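Local atomic coordinates of germination protein (Bacillus megaterium, PDB entry 6O59), a protein that forms the A subunit of a spore germinant receptor, of which this N-terminal domain is one part, and probably helps sense germinants that wake dormant spores. Residues 85-89 and 90-94; 158-161 and 162-166; 191-195 and 196-200. All coordinates share one frame; numbering follows the deposited sequence.

Interaction 1: residues 85-89 and 90-94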
loop_
_atom_site.group_PDB
_atom_site.type_symbol
_atom_site.label_atom_id
_atom_site.label_comp_id
_atom_site.label_asym_id
_atom_site.label_seq_id
_atom_site.Cartn_x
_atom_site.Cartn_y
_atom_site.Cartn_z
ATOM N N ASP A 85 -1.234 -24.661 -11.102
ATOM C CA ASP A 85 0.149 -24.607 -10.615
ATOM C C ASP A 85 0.254 -23.758 -9.368
ATOM O O ASP A 85 0.978 -24.134 -8.453
ATOM C CB ASP A 85 1.109 -24.058 -11.687
ATOM C CG ASP A 85 1.437 -25.043 -12.789
ATOM O OD1 ASP A 85 1.207 -26.260 -12.589
ATOM O OD2 ASP A 85 1.929 -24.603 -13.848
ATOM N N ILE A 86 -0.474 -22.627 -9.325
ATOM C CA ILE A 86 -0.448 -21.683 -8.205
ATOM C C ILE A 86 -1.033 -22.311 -6.903
ATOM O O ILE A 86 -0.561 -21.968 -5.810
ATOM C CB ILE A 86 -1.127 -20.329 -8.600
ATOM C CG1 ILE A 86 -0.266 -19.625 -9.706
ATOM C CG2 ILE A 86 -1.328 -19.410 -7.380
ATOM C CD1 ILE A 86 -0.444 -18.103 -9.923
ATOM N N VAL A 87 -1.987 -23.265 -7.012
ATOM C CA VAL A 87 -2.569 -23.935 -5.837
ATOM C C VAL A 87 -1.475 -24.682 -5.026
ATOM O O VAL A 87 -1.630 -24.840 -3.815
ATOM C CB VAL A 87 -3.760 -24.864 -6.166
ATOM C CG1 VAL A 87 -4.949 -24.077 -6.694
ATOM C CG2 VAL A 87 -3.370 -25.982 -7.119
ATOM N N THR A 88 -0.366 -25.091 -5.683
ATOM C CA THR A 88 0.767 -25.774 -5.037
ATOM C C THR A 88 1.653 -24.778 -4.284
ATOM O O THR A 88 2.533 -25.181 -3.516
ATOM C CB THR A 88 1.647 -26.530 -6.074
ATOM O OG1 THR A 88 2.485 -25.621 -6.797
ATOM C CG2 THR A 88 0.866 -27.375 -7.013
ATOM N N MET A 89 1.445 -23.479 -4.544
ATOM C CA MET A 89 2.270 -22.403 -4.013
ATOM C C MET A 89 1.580 -21.519 -2.991
ATOM O O MET A 89 2.262 -20.728 -2.345
ATOM C CB MET A 89 2.743 -21.531 -5.178
ATOM C CG MET A 89 3.599 -22.297 -6.156
ATOM S SD MET A 89 4.315 -21.239 -7.402
ATOM C CE MET A 89 3.320 -21.668 -8.750
ATOM N N GLY A 90 0.260 -21.645 -2.862
ATOM C CA GLY A 90 -0.559 -20.854 -1.950
ATOM C C GLY A 90 -2.034 -21.160 -2.109
ATOM O O GLY A 90 -2.435 -21.853 -3.057
ATOM N N ASN A 91 -2.851 -20.654 -1.173
ATOM C CA ASN A 91 -4.291 -20.878 -1.140
ATOM C C ASN A 91 -4.988 -19.921 -2.095
ATOM O O ASN A 91 -4.972 -18.692 -1.900
ATOM C CB ASN A 91 -4.797 -20.762 0.282
ATOM C CG ASN A 91 -4.168 -21.810 1.163
ATOM O OD1 ASN A 91 -3.741 -22.876 0.691
ATOM N ND2 ASN A 91 -4.085 -21.526 2.458
ATOM N N VAL A 92 -5.558 -20.513 -3.170
ATOM C CA VAL A 92 -6.153 -19.788 -4.276
ATOM C C VAL A 92 -7.650 -19.589 -4.107
ATOM O O VAL A 92 -8.391 -20.508 -3.757
ATOM C CB VAL A 92 -5.805 -20.472 -5.614
ATOM C CG1 VAL A 92 -6.747 -20.057 -6.756
ATOM C CG2 VAL A 92 -4.357 -20.203 -5.984
ATOM N N SER A 93 -8.084 -18.371 -4.379
ATOM C CA SER A 93 -9.483 -17.989 -4.370
ATOM C C SER A 93 -9.733 -17.144 -5.641
ATOM O O SER A 93 -8.777 -16.826 -6.356
ATOM C CB SER A 93 -9.834 -17.259 -3.072
ATOM O OG SER A 93 -9.979 -15.867 -3.287
ATOM N N PHE A 94 -10.993 -16.828 -5.951
ATOM C CA PHE A 94 -11.294 -16.012 -7.126
ATOM C C PHE A 94 -12.241 -14.879 -6.761
ATOM O O PHE A 94 -13.170 -15.091 -5.982
ATOM C CB PHE A 94 -11.886 -16.870 -8.248
ATOM C CG PHE A 94 -10.894 -17.782 -8.926
ATOM C CD1 PHE A 94 -10.109 -17.325 -9.977
ATOM C CD2 PHE A 94 -10.765 -19.109 -8.536
ATOM C CE1 PHE A 94 -9.204 -18.180 -10.619
ATOM C CE2 PHE A 94 -9.851 -19.962 -9.177
ATOM C CZ PHE A 94 -9.082 -19.493 -10.217
#

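Interaction 2: residues 158-161 and 162-166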
loop_
_atom_site.group_PDB
_atom_site.type_symbol
_atom_site.label_atom_id
_atom_site.label_comp_id
_atom_site.label_asym_id
_atom_site.label_seq_id
_atom_site.Cartn_x
_atom_site.Cartn_y
_atom_site.Cartn_z
ATOM N N ALA A 158 4.271 -1.171 6.081
ATOM C CA ALA A 158 3.812 -2.548 6.128
ATOM C C ALA A 158 3.168 -2.854 7.496
ATOM O O ALA A 158 2.120 -3.501 7.549
ATOM C CB ALA A 158 4.978 -3.486 5.840
ATOM N N MET A 159 3.754 -2.325 8.592
ATOM C CA MET A 159 3.238 -2.523 9.945
ATOM C C MET A 159 1.845 -1.923 10.092
ATOM O O MET A 159 0.979 -2.595 10.643
ATOM C CB MET A 159 4.204 -1.952 11.000
ATOM C CG MET A 159 5.504 -2.755 11.081
ATOM S SD MET A 159 6.718 -2.158 12.273
ATOM C CE MET A 159 6.217 -3.069 13.654
ATOM N N VAL A 160 1.609 -0.713 9.554
ATOM C CA VAL A 160 0.310 -0.028 9.600
ATOM C C VAL A 160 -0.710 -0.814 8.741
ATOM O O VAL A 160 -1.806 -1.127 9.220
ATOM C CB VAL A 160 0.407 1.462 9.160
ATOM C CG1 VAL A 160 -0.976 2.108 9.133
ATOM C CG2 VAL A 160 1.365 2.260 10.049
ATOM N N ARG A 161 -0.320 -1.154 7.491
ATOM C CA ARG A 161 -1.095 -1.934 6.512
ATOM C C ARG A 161 -1.619 -3.275 7.047
ATOM O O ARG A 161 -2.554 -3.842 6.482
ATOM C CB ARG A 161 -0.228 -2.230 5.267
ATOM C CG ARG A 161 -0.083 -1.045 4.323
ATOM C CD ARG A 161 -1.406 -0.655 3.707
ATOM N NE ARG A 161 -1.216 0.046 2.451
ATOM C CZ ARG A 161 -2.133 0.814 1.885
ATOM N NH1 ARG A 161 -3.309 0.992 2.470
ATOM N NH2 ARG A 161 -1.870 1.438 0.746
ATOM N N ARG A 162 -0.960 -3.812 8.075
ATOM C CA ARG A 162 -1.299 -5.082 8.696
ATOM C C ARG A 162 -2.449 -4.906 9.671
ATOM O O ARG A 162 -3.220 -5.846 9.870
ATOM C CB ARG A 162 -0.085 -5.671 9.397
ATOM C CG ARG A 162 0.809 -6.428 8.455
ATOM C CD ARG A 162 1.837 -7.273 9.188
ATOM N NE ARG A 162 2.785 -7.947 8.290
ATOM C CZ ARG A 162 4.022 -7.522 8.039
ATOM N NH1 ARG A 162 4.465 -6.388 8.576
ATOM N NH2 ARG A 162 4.823 -8.223 7.242
ATOM N N ILE A 163 -2.568 -3.684 10.254
ATOM C CA ILE A 163 -3.596 -3.267 11.224
ATOM C C ILE A 163 -4.802 -2.611 10.503
ATOM O O ILE A 163 -5.942 -3.001 10.757
ATOM C CB ILE A 163 -2.992 -2.314 12.299
ATOM C CG1 ILE A 163 -1.714 -2.905 12.913
ATOM C CG2 ILE A 163 -4.032 -1.977 13.376
ATOM C CD1 ILE A 163 -1.167 -2.179 14.069
ATOM N N ILE A 164 -4.554 -1.596 9.649
ATOM C CA ILE A 164 -5.624 -0.907 8.908
ATOM C C ILE A 164 -5.726 -1.569 7.548
ATOM O O ILE A 164 -4.863 -1.343 6.697
ATOM C CB ILE A 164 -5.368 0.637 8.817
ATOM C CG1 ILE A 164 -5.180 1.277 10.203
ATOM C CG2 ILE A 164 -6.454 1.368 8.023
ATOM C CD1 ILE A 164 -6.409 1.366 11.073
ATOM N N LYS A 165 -6.756 -2.396 7.343
ATOM C CA LYS A 165 -6.924 -3.121 6.073
ATOM C C LYS A 165 -8.031 -2.486 5.147
ATOM O O LYS A 165 -8.911 -3.174 4.608
ATOM C CB LYS A 165 -7.191 -4.623 6.336
ATOM C CG LYS A 165 -6.136 -5.341 7.171
ATOM C CD LYS A 165 -6.471 -6.830 7.263
ATOM C CE LYS A 165 -5.630 -7.602 8.258
ATOM N NZ LYS A 165 -6.057 -7.378 9.670
ATOM N N THR A 166 -7.952 -1.184 4.929
ATOM C CA THR A 166 -8.899 -0.524 4.023
ATOM C C THR A 166 -8.185 -0.001 2.752
ATOM O O THR A 166 -7.080 0.565 2.853
ATOM C CB THR A 166 -9.686 0.612 4.724
ATOM O OG1 THR A 166 -10.560 1.222 3.772
ATOM C CG2 THR A 166 -8.801 1.690 5.313
HETATM O O HOH W 1 -4.824 -0.697 4.091
#

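Interaction 3: residues 191-195 and 196-200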
loop_
_atom_site.group_PDB
_atom_site.type_symbol
_atom_site.label_atom_id
_atom_site.label_comp_id
_atom_site.label_asym_id
_atom_site.label_seq_id
_atom_site.Cartn_x
_atom_site.Cartn_y
_atom_site.Cartn_z
ATOM N N GLY A 191 -11.841 9.985 3.100
ATOM C CA GLY A 191 -13.241 9.917 3.509
ATOM C C GLY A 191 -13.454 10.069 5.000
ATOM O O GLY A 191 -14.560 10.408 5.433
ATOM N N ILE A 192 -12.406 9.791 5.799
ATOM C CA ILE A 192 -12.427 9.951 7.253
ATOM C C ILE A 192 -11.678 11.256 7.555
ATOM O O ILE A 192 -12.232 12.130 8.225
ATOM C CB ILE A 192 -11.884 8.706 8.009
ATOM C CG1 ILE A 192 -12.898 7.539 7.899
ATOM C CG2 ILE A 192 -11.618 9.040 9.476
ATOM C CD1 ILE A 192 -12.425 6.136 8.355
ATOM N N ALA A 193 -10.452 11.410 7.011
ATOM C CA ALA A 193 -9.678 12.630 7.177
ATOM C C ALA A 193 -10.310 13.788 6.401
ATOM O O ALA A 193 -10.819 13.587 5.291
ATOM C CB ALA A 193 -8.249 12.415 6.716
ATOM N N ASN A 194 -10.295 14.996 7.002
ATOM C CA ASN A 194 -10.802 16.213 6.365
ATOM C C ASN A 194 -9.835 16.629 5.266
ATOM O O ASN A 194 -8.631 16.738 5.523
ATOM C CB ASN A 194 -10.953 17.327 7.398
ATOM C CG ASN A 194 -11.667 18.539 6.884
ATOM O OD1 ASN A 194 -11.180 19.260 6.017
ATOM N ND2 ASN A 194 -12.841 18.790 7.422
ATOM N N ASP A 195 -10.347 16.862 4.054
ATOM C CA ASP A 195 -9.503 17.229 2.917
ATOM C C ASP A 195 -8.771 18.549 3.133
ATOM O O ASP A 195 -7.593 18.625 2.795
ATOM C CB ASP A 195 -10.293 17.261 1.598
ATOM C CG ASP A 195 -10.424 15.896 0.954
ATOM O OD1 ASP A 195 -9.374 15.194 0.808
ATOM O OD2 ASP A 195 -11.564 15.521 0.592
ATOM N N LYS A 196 -9.421 19.550 3.755
ATOM C CA LYS A 196 -8.795 20.847 4.030
ATOM C C LYS A 196 -7.607 20.683 5.010
ATOM O O LYS A 196 -6.589 21.356 4.846
ATOM C CB LYS A 196 -9.827 21.867 4.545
ATOM C CG LYS A 196 -10.993 22.081 3.575
ATOM C CD LYS A 196 -11.909 23.251 3.941
ATOM C CE LYS A 196 -13.155 22.827 4.690
ATOM N NZ LYS A 196 -14.122 23.953 4.821
ATOM N N VAL A 197 -7.705 19.735 5.963
ATOM C CA VAL A 197 -6.644 19.429 6.937
ATOM C C VAL A 197 -5.481 18.710 6.214
ATOM O O VAL A 197 -4.311 19.023 6.472
ATOM C CB VAL A 197 -7.193 18.605 8.142
ATOM C CG1 VAL A 197 -6.082 18.138 9.067
ATOM C CG2 VAL A 197 -8.225 19.396 8.927
ATOM N N VAL A 198 -5.809 17.772 5.297
ATOM C CA VAL A 198 -4.817 17.012 4.534
ATOM C C VAL A 198 -4.027 17.975 3.633
ATOM O O VAL A 198 -2.790 17.973 3.689
ATOM C CB VAL A 198 -5.444 15.832 3.742
ATOM C CG1 VAL A 198 -4.424 15.182 2.806
ATOM C CG2 VAL A 198 -6.026 14.785 4.691
ATOM N N LYS A 199 -4.740 18.822 2.856
ATOM C CA LYS A 199 -4.137 19.811 1.948
ATOM C C LYS A 199 -3.177 20.746 2.696
ATOM O O LYS A 199 -2.094 21.023 2.188
ATOM C CB LYS A 199 -5.212 20.663 1.206
ATOM C CG LYS A 199 -6.319 19.928 0.407
ATOM C CD LYS A 199 -5.861 18.828 -0.577
ATOM C CE LYS A 199 -6.214 17.427 -0.103
ATOM N NZ LYS A 199 -6.015 16.424 -1.179
ATOM N N GLU A 200 -3.566 21.203 3.904
ATOM C CA GLU A 200 -2.762 22.107 4.726
ATOM C C GLU A 200 -1.523 21.438 5.297
ATOM O O GLU A 200 -0.458 22.052 5.290
ATOM C CB GLU A 200 -3.590 22.729 5.857
ATOM C CG GLU A 200 -4.419 23.930 5.407
ATOM C CD GLU A 200 -3.733 24.981 4.547
ATOM O OE1 GLU A 200 -2.615 25.420 4.908
ATOM O OE2 GLU A 200 -4.316 25.362 3.507
#

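Interaction 1: residues 85-89 and 90-94
Ile-86 and Val-92 meet through their methyl groups where helix 78-86 gives way to strand 91-95, with Gly-90 at the turn between them. The apolar part of the contact rests on three side chains. CG2 of Ile-86 lies 3.4 Å from CG2 of Val-92, the two side chains crossing at about a right angle, and CG1 of Val-87 packs 3.9 Å from CB of Val-92. In Val-92 the branch that does the touching, CG2, stands anti to the carbonyl carbon, while CG1 is swung anti to the backbone N (chi1 161°).

The polar part belongs to the backbone. Met-89 N donates to Ile-86 O at 2.8 Å, and Gly-90 N adds a weak bond to the same Ile-86 O, 3.1 Å long and bent to 121° at the hydrogen. One residue earlier, Asp-85 O takes both Thr-88 N and the hydroxyl Thr-88 OG1, the latter at 2.7 Å, so the threonine side chain adds a second bond to the backbone one at this carbonyl.

Around the turn, Met-89 reaches Ile-56 and Tyr-59 of helix 54-62, and both Ile-86 and Val-92 also touch strand 120-124. The chemistry is that of a helix-to-strand turn: backbone bonds, one of them weak, close the bend, and aliphatic contacts set Val-92, near the start of an outermost strand, against Ile-86 and Val-87.

Interaction 2: residues 158-161 and 162-166
The carbonyls of Ala-158, Met-159 and Val-160 accept the amides of Arg-162, Ile-163 and Ile-164 near the end of helix 153-163: Arg-162 N makes weak bonds to the oxygens of Ala-158 and Met-159, whereas Val-160 O accepts both Ile-163 N and Ile-164 N. The two donors on Val-160 O differ in approach. Ile-164 N, 2.8 Å from Val-160 O, gives a straight bond (168° at the hydrogen), while Ile-163 N comes from well above the carbonyl plane.

Among the side chains, Arg-162 runs back along the helix with its chain extended from CG to NE. Its CG passes 3.3 Å from Ala-158 O, and its NH1 ends 4.0 Å from Ala-158 CB. Ile-163 lays CG1 3.5 Å from Met-159 O, and Val-160 CG1 meets Ile-164 CG1 loosely. Lys-165 NZ folds back toward the helix end in a weak bond to Arg-162 O.

Arg-161 leaves the helix in a different direction, its chain bent at chi2 (-65°). Its NH1 donates to a water at 2.8 Å, and that water also lies 2.7 Å from Ile-164 O and 2.9 Å from Thr-166 O, linking the arginine to the chain that leaves the helix. The guanidinium is further held by a salt bridge to Asp-26 and a bond to Leu-169 O.

Val-160 and Ile-164 face strands 169-176 and 182-189, and Ile-163 and Ile-164 touch Ala-244 of helix 240-248, so this helix end packs on the sheet and also against helix 240-248.

Interaction 3: residues 191-195 and 196-200
Ala-193 and Asn-194 meet the first turn of helix 195-206 at an N-cap, the asparagine standing directly before the helix. Ala-193 comes first: its CB points toward the helix and touches CG2 of Val-198 at 3.8 Å, and both residues also pack on Tyr-188 of strand 182-189.

Asn-194 supplies the capping bond. With CG anti to the backbone N (chi1 -171°), its amide is carried beside the start of the helix, where OD1 accepts a weak bond from Lys-196 N at 2.9 Å, bent to 129° at the hydrogen. The same oxygen lies 3.3 Å from Lys-196 CB. Lower on this side chain, CB packs 3.7 Å from Val-197 CG2, the two side chains crossing at about a right angle. The backbone carbonyl of Asn-194 opens the helical bonding: Val-198 N donates to Asn-194 O in the carbonyl plane at 3.0 Å, and Val-197 N adds a weak bond. Val-197 and Val-198 also touch Ile-252 of strand 252-256, joining the new helix to the sheet.

Asp-195 follows, its carbonyl taking Lys-199 N in a nearly straight bond of 174°. Its side chain lies alongside that of Lys-199, pointing the same way. The opposite charges probably attract, yet they stop short of a salt bridge, with Asp-195 OD1 4.1 Å from Lys-199 NZ.

Overall arrangement
From the N terminus, the three contacts come in series, each closing a short local turn; none nests within another or crosses it. Interaction 1 lies where helix 78-86 hands over to strand 91-95, an edge strand of the first five-stranded antiparallel sheet. Interaction 2 ends helix 153-163 and leads into strand 169-176, an edge strand of the second sheet. Interaction 3 leaves strand 182-189 of that sheet and starts helix 195-206. Interactions 2 and 3 come within about 6 Å at their nearest atoms, whereas the centres of interactions 1 and 3 stand about 40 Å apart on opposite sides of the chain's centre.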